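Local coordinates for acetyltransferase (Agrobacterium tumefaciens, PDB 2DXQ), which probably transfers an acetyl group from acetyl-coenzyme A to an acceptor that its membership of the GNAT family of acetyltransferases alone does not specify, at residues A82-V87 and R104-T109; P17-L22 and I53-E58. One frame throughout, in Å; residues are numbered along the deposited sequence.

Contact 1: residues A82-V87 and R104-T109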
ATOM      1  N   ALA A  82       4.940  -0.376   5.393  1.00 13.42           N
ATOM      2  CA  ALA A  82       3.711  -1.150   5.350  1.00 12.91           C
ATOM      3  C   ALA A  82       2.503  -0.270   5.127  1.00 12.55           C
ATOM      4  O   ALA A  82       2.524   0.916   5.469  1.00 12.70           O
ATOM      5  CB  ALA A  82       3.542  -1.933   6.648  1.00 13.69           C
ATOM      6  N   PHE A  83       1.458  -0.867   4.557  1.00 12.05           N
ATOM      7  CA  PHE A  83       0.126  -0.262   4.524  1.00 11.61           C
ATOM      8  C   PHE A  83      -0.833  -1.149   5.294  1.00 11.85           C
ATOM      9  O   PHE A  83      -0.651  -2.383   5.367  1.00 11.25           O
ATOM     10  CB  PHE A  83      -0.406  -0.202   3.101  1.00 12.03           C
ATOM     11  CG  PHE A  83       0.372   0.698   2.190  1.00 14.34           C
ATOM     12  CD1 PHE A  83       0.078   2.049   2.125  1.00 16.08           C
ATOM     13  CD2 PHE A  83       1.377   0.181   1.388  1.00 16.85           C
ATOM     14  CE1 PHE A  83       0.795   2.891   1.272  1.00 18.69           C
ATOM     15  CE2 PHE A  83       2.091   1.008   0.516  1.00 18.66           C
ATOM     16  CZ  PHE A  83       1.796   2.365   0.460  1.00 17.67           C
ATOM     17  N   ILE A  84      -1.885  -0.536   5.815  1.00 11.33           N
ATOM     18  CA  ILE A  84      -3.009  -1.305   6.367  1.00 11.80           C
ATOM     19  C   ILE A  84      -4.270  -0.991   5.576  1.00 12.36           C
ATOM     20  O   ILE A  84      -4.572   0.186   5.319  1.00 12.66           O
ATOM     21  CB  ILE A  84      -3.188  -1.051   7.881  1.00 11.79           C
ATOM     22  CG1 ILE A  84      -2.008  -1.679   8.643  1.00 12.83           C
ATOM     23  CG2 ILE A  84      -4.516  -1.649   8.388  1.00 11.78           C
ATOM     24  CD1 ILE A  84      -2.018  -1.379  10.136  1.00 14.36           C
ATOM     25  N   GLU A  85      -4.980  -2.040   5.165  1.00 12.59           N
ATOM     26  CA  GLU A  85      -6.138  -1.885   4.290  1.00 13.25           C
ATOM     27  C   GLU A  85      -7.329  -2.713   4.743  1.00 13.20           C
ATOM     28  O   GLU A  85      -7.200  -3.609   5.572  1.00 12.40           O
ATOM     29  CB  GLU A  85      -5.769  -2.283   2.853  1.00 13.97           C
ATOM     30  CG  GLU A  85      -5.302  -1.087   1.992  1.00 17.03           C
ATOM     31  CD  GLU A  85      -6.413  -0.078   1.772  1.00 19.72           C
ATOM     32  OE1 GLU A  85      -7.589  -0.405   2.070  1.00 20.40           O
ATOM     33  OE2 GLU A  85      -6.122   1.055   1.328  1.00 19.34           O
ATOM     34  N   ASN A  86      -8.488  -2.381   4.184  1.00 13.01           N
ATOM     35  CA  ASN A  86      -9.740  -3.103   4.403  1.00 13.73           C
ATOM     36  C   ASN A  86     -10.035  -3.408   5.865  1.00 13.49           C
ATOM     37  O   ASN A  86     -10.269  -4.559   6.263  1.00 12.57           O
ATOM     38  CB  ASN A  86      -9.837  -4.331   3.518  1.00 15.35           C
ATOM     39  CG  ASN A  86      -9.915  -3.961   2.049  1.00 15.13           C
ATOM     40  OD1 ASN A  86     -10.534  -2.951   1.685  1.00 18.74           O
ATOM     41  ND2 ASN A  86      -9.277  -4.752   1.208  1.00 16.74           N
ATOM     42  N   VAL A  87     -10.032  -2.341   6.649  1.00 13.54           N
ATOM     43  CA  VAL A  87     -10.362  -2.463   8.062  1.00 13.49           C
ATOM     44  C   VAL A  87     -11.881  -2.419   8.221  1.00 14.44           C
ATOM     45  O   VAL A  87     -12.535  -1.486   7.738  1.00 14.20           O
ATOM     46  CB  VAL A  87      -9.732  -1.299   8.843  1.00 13.64           C
ATOM     47  CG1 VAL A  87     -10.173  -1.330  10.280  1.00 14.64           C
ATOM     48  CG2 VAL A  87      -8.210  -1.371   8.742  1.00 13.86           C
ATOM     49  N   ARG A 104      -4.182  -2.381  15.773  1.00 13.41           N
ATOM     50  CA  ARG A 104      -2.978  -2.255  16.604  1.00 14.84           C
ATOM     51  C   ARG A 104      -2.057  -3.492  16.438  1.00 14.37           C
ATOM     52  O   ARG A 104      -0.827  -3.349  16.356  1.00 13.85           O
ATOM     53  CB  ARG A 104      -3.340  -1.952  18.070  1.00 14.59           C
ATOM     54  CG  ARG A 104      -3.819  -0.517  18.267  1.00 16.86           C
ATOM     55  CD  ARG A 104      -4.116  -0.185  19.716  1.00 19.11           C
ATOM     56  NE  ARG A 104      -2.866  -0.041  20.462  1.00 24.62           N
ATOM     57  CZ  ARG A 104      -2.257   1.111  20.732  1.00 26.97           C
ATOM     58  NH1 ARG A 104      -2.784   2.276  20.360  1.00 28.75           N
ATOM     59  NH2 ARG A 104      -1.118   1.091  21.415  1.00 27.53           N
ATOM     60  N   HIS A 105      -2.649  -4.677  16.306  1.00 14.08           N
ATOM     61  CA  HIS A 105      -1.872  -5.897  16.072  1.00 14.18           C
ATOM     62  C   HIS A 105      -1.126  -5.834  14.745  1.00 13.86           C
ATOM     63  O   HIS A 105       0.056  -6.176  14.662  1.00 12.69           O
ATOM     64  CB  HIS A 105      -2.737  -7.154  16.125  1.00 14.82           C
ATOM     65  CG  HIS A 105      -1.954  -8.424  16.011  1.00 16.51           C
ATOM     66  ND1 HIS A 105      -1.227  -8.949  17.060  1.00 19.88           N
ATOM     67  CD2 HIS A 105      -1.794  -9.281  14.974  1.00 20.09           C
ATOM     68  CE1 HIS A 105      -0.648 -10.074  16.669  1.00 21.22           C
ATOM     69  NE2 HIS A 105      -0.977 -10.300  15.407  1.00 19.94           N
ATOM     70  N   ALA A 106      -1.810  -5.359  13.714  1.00 13.43           N
ATOM     71  CA  ALA A 106      -1.193  -5.196  12.406  1.00 13.60           C
ATOM     72  C   ALA A 106      -0.023  -4.191  12.451  1.00 13.46           C
ATOM     73  O   ALA A 106       1.054  -4.454  11.892  1.00 12.88           O
ATOM     74  CB  ALA A 106      -2.276  -4.796  11.368  1.00 13.64           C
ATOM     75  N   ILE A 107      -0.205  -3.077  13.163  1.00 13.10           N
ATOM     76  CA  ILE A 107       0.878  -2.097  13.369  1.00 14.24           C
ATOM     77  C   ILE A 107       2.060  -2.774  14.057  1.00 15.05           C
ATOM     78  O   ILE A 107       3.207  -2.675  13.612  1.00 15.31           O
ATOM     79  CB  ILE A 107       0.398  -0.902  14.190  1.00 14.00           C
ATOM     80  CG1 ILE A 107      -0.562  -0.066  13.331  1.00 13.68           C
ATOM     81  CG2 ILE A 107       1.590  -0.022  14.639  1.00 15.67           C
ATOM     82  CD1 ILE A 107      -1.386   0.954  14.122  1.00 15.14           C
ATOM     83  N   GLU A 108       1.758  -3.496  15.131  1.00 14.85           N
ATOM     84  CA  GLU A 108       2.824  -4.113  15.917  1.00 15.73           C
ATOM     85  C   GLU A 108       3.568  -5.157  15.107  1.00 15.14           C
ATOM     86  O   GLU A 108       4.802  -5.259  15.194  1.00 15.11           O
ATOM     87  CB  GLU A 108       2.245  -4.667  17.222  1.00 16.53           C
ATOM     88  CG  GLU A 108       1.879  -3.533  18.160  1.00 21.06           C
ATOM     89  CD  GLU A 108       1.062  -3.959  19.368  1.00 28.23           C
ATOM     90  OE1 GLU A 108       0.852  -5.178  19.578  1.00 31.39           O
ATOM     91  OE2 GLU A 108       0.627  -3.050  20.108  1.00 30.85           O
ATOM     92  N   THR A 109       2.828  -5.880  14.273  1.00 14.64           N
ATOM     93  CA  THR A 109       3.414  -6.904  13.399  1.00 15.41           C
ATOM     94  C   THR A 109       4.353  -6.291  12.366  1.00 14.85           C
ATOM     95  O   THR A 109       5.460  -6.811  12.122  1.00 15.12           O
ATOM     96  CB  THR A 109       2.326  -7.770  12.755  1.00 15.31           C
ATOM     97  OG1 THR A 109       1.584  -8.426  13.792  1.00 15.97           O
ATOM     98  CG2 THR A 109       2.922  -8.829  11.788  1.00 16.90           C
TER

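Contact 2: residues P17-L22 and I53-E58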
ATOM      1  N   PRO A  17     -15.649 -17.583   4.225  1.00 17.63           N
ATOM      2  CA  PRO A  17     -17.040 -17.140   4.403  1.00 17.54           C
ATOM      3  C   PRO A  17     -17.186 -15.964   5.381  1.00 16.91           C
ATOM      4  O   PRO A  17     -17.879 -14.983   5.079  1.00 16.46           O
ATOM      5  CB  PRO A  17     -17.742 -18.401   4.945  1.00 17.98           C
ATOM      6  CG  PRO A  17     -16.956 -19.518   4.392  1.00 17.72           C
ATOM      7  CD  PRO A  17     -15.518 -19.041   4.437  1.00 17.92           C
ATOM      8  N   GLY A  18     -16.513 -16.060   6.531  1.00 16.71           N
ATOM      9  CA  GLY A  18     -16.567 -15.012   7.558  1.00 16.42           C
ATOM     10  C   GLY A  18     -15.989 -13.680   7.111  1.00 16.47           C
ATOM     11  O   GLY A  18     -16.552 -12.624   7.399  1.00 16.80           O
ATOM     12  N   LEU A  19     -14.878 -13.735   6.380  1.00 15.90           N
ATOM     13  CA  LEU A  19     -14.259 -12.540   5.797  1.00 15.99           C
ATOM     14  C   LEU A  19     -15.167 -11.889   4.775  1.00 15.44           C
ATOM     15  O   LEU A  19     -15.309 -10.670   4.745  1.00 15.34           O
ATOM     16  CB  LEU A  19     -12.941 -12.906   5.125  1.00 15.77           C
ATOM     17  CG  LEU A  19     -11.744 -13.041   6.052  1.00 18.01           C
ATOM     18  CD1 LEU A  19     -10.567 -13.624   5.265  1.00 19.10           C
ATOM     19  CD2 LEU A  19     -11.405 -11.683   6.660  1.00 18.87           C
ATOM     20  N   LEU A  20     -15.801 -12.699   3.936  1.00 15.19           N
ATOM     21  CA  LEU A  20     -16.720 -12.127   2.947  1.00 14.94           C
ATOM     22  C   LEU A  20     -17.886 -11.392   3.623  1.00 15.22           C
ATOM     23  O   LEU A  20     -18.302 -10.319   3.175  1.00 14.94           O
ATOM     24  CB  LEU A  20     -17.209 -13.207   1.963  1.00 14.91           C
ATOM     25  CG  LEU A  20     -16.154 -13.783   0.999  1.00 15.09           C
ATOM     26  CD1 LEU A  20     -16.731 -14.973   0.234  1.00 13.56           C
ATOM     27  CD2 LEU A  20     -15.709 -12.692  -0.004  1.00 13.79           C
ATOM     28  N   GLU A  21     -18.398 -11.939   4.721  1.00 16.09           N
ATOM     29  CA  GLU A  21     -19.449 -11.248   5.477  1.00 16.60           C
ATOM     30  C   GLU A  21     -18.997  -9.889   5.997  1.00 15.73           C
ATOM     31  O   GLU A  21     -19.739  -8.901   5.924  1.00 16.08           O
ATOM     32  CB  GLU A  21     -19.968 -12.138   6.609  1.00 17.52           C
ATOM     33  CG  GLU A  21     -20.587 -13.429   6.083  1.00 22.71           C
ATOM     34  CD  GLU A  21     -21.302 -14.244   7.143  1.00 28.19           C
ATOM     35  OE1 GLU A  21     -21.400 -13.789   8.303  1.00 29.68           O
ATOM     36  OE2 GLU A  21     -21.780 -15.348   6.795  1.00 32.01           O
ATOM     37  N   LEU A  22     -17.766  -9.827   6.496  1.00 15.39           N
ATOM     38  CA  LEU A  22     -17.199  -8.555   6.951  1.00 14.47           C
ATOM     39  C   LEU A  22     -17.062  -7.561   5.804  1.00 14.62           C
ATOM     40  O   LEU A  22     -17.400  -6.401   5.947  1.00 14.30           O
ATOM     41  CB  LEU A  22     -15.847  -8.775   7.641  1.00 14.25           C
ATOM     42  CG  LEU A  22     -15.908  -9.456   9.015  1.00 13.35           C
ATOM     43  CD1 LEU A  22     -14.498  -9.786   9.502  1.00 13.74           C
ATOM     44  CD2 LEU A  22     -16.622  -8.538  10.031  1.00 16.38           C
ATOM     45  N   ILE A  53      -3.863 -11.149   6.415  1.00 14.87           N
ATOM     46  CA  ILE A  53      -5.193 -10.695   6.811  1.00 14.31           C
ATOM     47  C   ILE A  53      -5.343 -11.124   8.274  1.00 14.83           C
ATOM     48  O   ILE A  53      -5.219 -12.310   8.581  1.00 15.33           O
ATOM     49  CB  ILE A  53      -6.326 -11.373   5.991  1.00 14.24           C
ATOM     50  CG1 ILE A  53      -6.182 -11.131   4.482  1.00 14.16           C
ATOM     51  CG2 ILE A  53      -7.706 -10.876   6.496  1.00 13.36           C
ATOM     52  CD1 ILE A  53      -7.087 -12.065   3.604  1.00 15.33           C
ATOM     53  N   PHE A  54      -5.597 -10.165   9.169  1.00 13.73           N
ATOM     54  CA  PHE A  54      -5.817 -10.479  10.573  1.00 13.30           C
ATOM     55  C   PHE A  54      -7.298 -10.417  10.888  1.00 12.96           C
ATOM     56  O   PHE A  54      -7.996  -9.586  10.326  1.00 12.41           O
ATOM     57  CB  PHE A  54      -5.057  -9.505  11.461  1.00 13.78           C
ATOM     58  CG  PHE A  54      -3.576  -9.692  11.405  1.00 15.51           C
ATOM     59  CD1 PHE A  54      -2.989 -10.826  11.974  1.00 18.66           C
ATOM     60  CD2 PHE A  54      -2.770  -8.761  10.757  1.00 17.80           C
ATOM     61  CE1 PHE A  54      -1.596 -11.019  11.916  1.00 17.98           C
ATOM     62  CE2 PHE A  54      -1.390  -8.941  10.688  1.00 17.42           C
ATOM     63  CZ  PHE A  54      -0.804 -10.061  11.266  1.00 17.51           C
ATOM     64  N   VAL A  55      -7.763 -11.306  11.771  1.00 12.86           N
ATOM     65  CA  VAL A  55      -9.141 -11.287  12.262  1.00 13.60           C
ATOM     66  C   VAL A  55      -9.181 -11.297  13.794  1.00 13.85           C
ATOM     67  O   VAL A  55      -8.358 -11.939  14.433  1.00 14.60           O
ATOM     68  CB  VAL A  55     -10.002 -12.476  11.724  1.00 14.17           C
ATOM     69  CG1 VAL A  55     -10.327 -12.292  10.245  1.00 14.68           C
ATOM     70  CG2 VAL A  55      -9.304 -13.841  11.943  1.00 14.28           C
ATOM     71  N   ALA A  56     -10.126 -10.559  14.373  1.00 13.94           N
ATOM     72  CA  ALA A  56     -10.497 -10.763  15.767  1.00 14.08           C
ATOM     73  C   ALA A  56     -11.721 -11.649  15.722  1.00 14.40           C
ATOM     74  O   ALA A  56     -12.593 -11.475  14.854  1.00 13.70           O
ATOM     75  CB  ALA A  56     -10.834  -9.425  16.454  1.00 14.07           C
ATOM     76  N   THR A  57     -11.773 -12.630  16.615  1.00 13.99           N
ATOM     77  CA  THR A  57     -12.887 -13.566  16.598  1.00 15.12           C
ATOM     78  C   THR A  57     -13.579 -13.538  17.942  1.00 14.98           C
ATOM     79  O   THR A  57     -12.942 -13.290  18.963  1.00 15.33           O
ATOM     80  CB  THR A  57     -12.461 -15.032  16.286  1.00 15.05           C
ATOM     81  OG1 THR A  57     -11.541 -15.470  17.289  1.00 17.60           O
ATOM     82  CG2 THR A  57     -11.812 -15.158  14.898  1.00 17.01           C
ATOM     83  N   GLU A  58     -14.889 -13.758  17.912  1.00 15.73           N
ATOM     84  CA  GLU A  58     -15.699 -13.857  19.117  1.00 15.67           C
ATOM     85  C   GLU A  58     -16.494 -15.164  19.005  1.00 16.36           C
ATOM     86  O   GLU A  58     -17.268 -15.330  18.051  1.00 16.68           O
ATOM     87  CB  GLU A  58     -16.627 -12.640  19.165  1.00 15.55           C
ATOM     88  CG  GLU A  58     -17.475 -12.470  20.440  1.00 15.70           C
ATOM     89  CD  GLU A  58     -18.634 -11.539  20.208  1.00 18.15           C
ATOM     90  OE1 GLU A  58     -18.481 -10.319  20.440  1.00 16.51           O
ATOM     91  OE2 GLU A  58     -19.713 -12.010  19.764  1.00 19.19           O
TER

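Contact 1: residues A82-V87 and R104-T109
In the beta-alpha-beta unit built from strand 81-88, helix 98-112 and strand 117-122, Ile-84 of the first strand packs on the sheet-facing side of the helix, against Ala-106 and Ile-107. The end methyl does the work: Ile-84 CD1 lies 3.6 Å from Ala-106 CB and 3.7 Å from Ile-107 CG1, so it settles against two consecutive helix residues at once. Further back along the same branch, Ile-84 CG1 is still 4.1 Å from Ala-106 CB. Ile-84 gets there because CG1 stands anti to the carbonyl carbon (chi1 -69°) and the chain then runs out extended to CD1 (chi2 175°), straight off the strand toward the helix. Ala-106 points its methyl at the strand and is short enough to let the helix come close, with 7.4 Å between the CA atoms of Ile-84 and Ala-106. Ile-107 arrives differently: its side chain crosses that of Ile-84 at about a right angle and offers the flank of CG1 rather than its end.

All three residues are buried, and the contact between them is purely apolar. One turn along the helix, Thr-109 OG1 bonds back to His-105 O at 2.9 Å, from above the carbonyl plane; that oxygen also takes the Thr-109 backbone N-H and so accepts twice. Around the isoleucine pair, Phe-138 touches both Ile-84 and Ile-107, while Leu-68, Val-118 and Leu-120 of the neighbouring strands close on Ile-84. Ile-107 also meets Ile-147 of the second subunit. Strand, helix and the parallel neighbouring strand 117-122 form the right-handed beta-alpha-beta crossover found in the GNAT fold, with Ile-84 filling the layer between sheet and helix.

Contact 2: residues P17-L22 and I53-E58
Leu-19 overlaps Ile-53 with both methyls and reaches Val-55 with CD2; these are the residues of 53-58 whose side chains point toward helix 16-26. The CD2 methyl touches both of them, 3.8 Å from Ile-53 CG2 and 3.8 Å from Val-55 CG1. The other branch leans to the Ile-53 side only: Leu-19 CD1 is 4.2 Å from Ile-53 CG2, and 4.2 Å again separates it from Ile-53 CD1. Toward Ile-53 the leucine comes tip to tip, CD2 on the CG2 branch and CD1 near both CG2 and CD1; toward Val-55 the side chains cross at about a right angle and a single methyl pair meets. On the valine, CG1 lies anti to the carbonyl carbon (chi1 -72°), and this is the branch that receives Leu-19.

Ile-53 and Val-55 are two apart on the strand and therefore share a face, whereas Phe-54 between them points away from helix 16-26. The leucine bridges that two-residue step, and the nearest CA atoms, those of Leu-19 and Val-55, remain 8.3 Å apart, the gap being spanned by side chains alone.

The group is completed from several directions. Phe-42 of helix 35-47 packs on both Leu-19 and Ile-53, Met-45 of that helix adds to Ile-53, Thr-65 of the adjoining strand 61-71 touches Leu-19 and Ile-53, and Arg-9 of strand 6-10 touches Val-55. Helix 16-26 sits beside helix 35-47 against strands 51-58 and 61-71, with strand 6-10 at the sheet's outer edge next to Val-55.

The two contacts lie about 15 Å apart, centre to centre, on one mixed sheet, and they come in series along the chain, contact 2 closing before contact 1 opens. Strand 61-71 runs between their strands, antiparallel to both. Helix 16-26 packs on one face of strand 51-58, while Phe-54 points away from it to helix 98-112. There its ring meets His-105 edge-to-face, with Phe-54 CE1 3.5 Å from His-105 CD2, and also packs on Ala-106 and Thr-109. Contact 2 joins the first helix to the sheet and contact 1 the crossover helix, and Phe-54 connects the two within the GNAT fold.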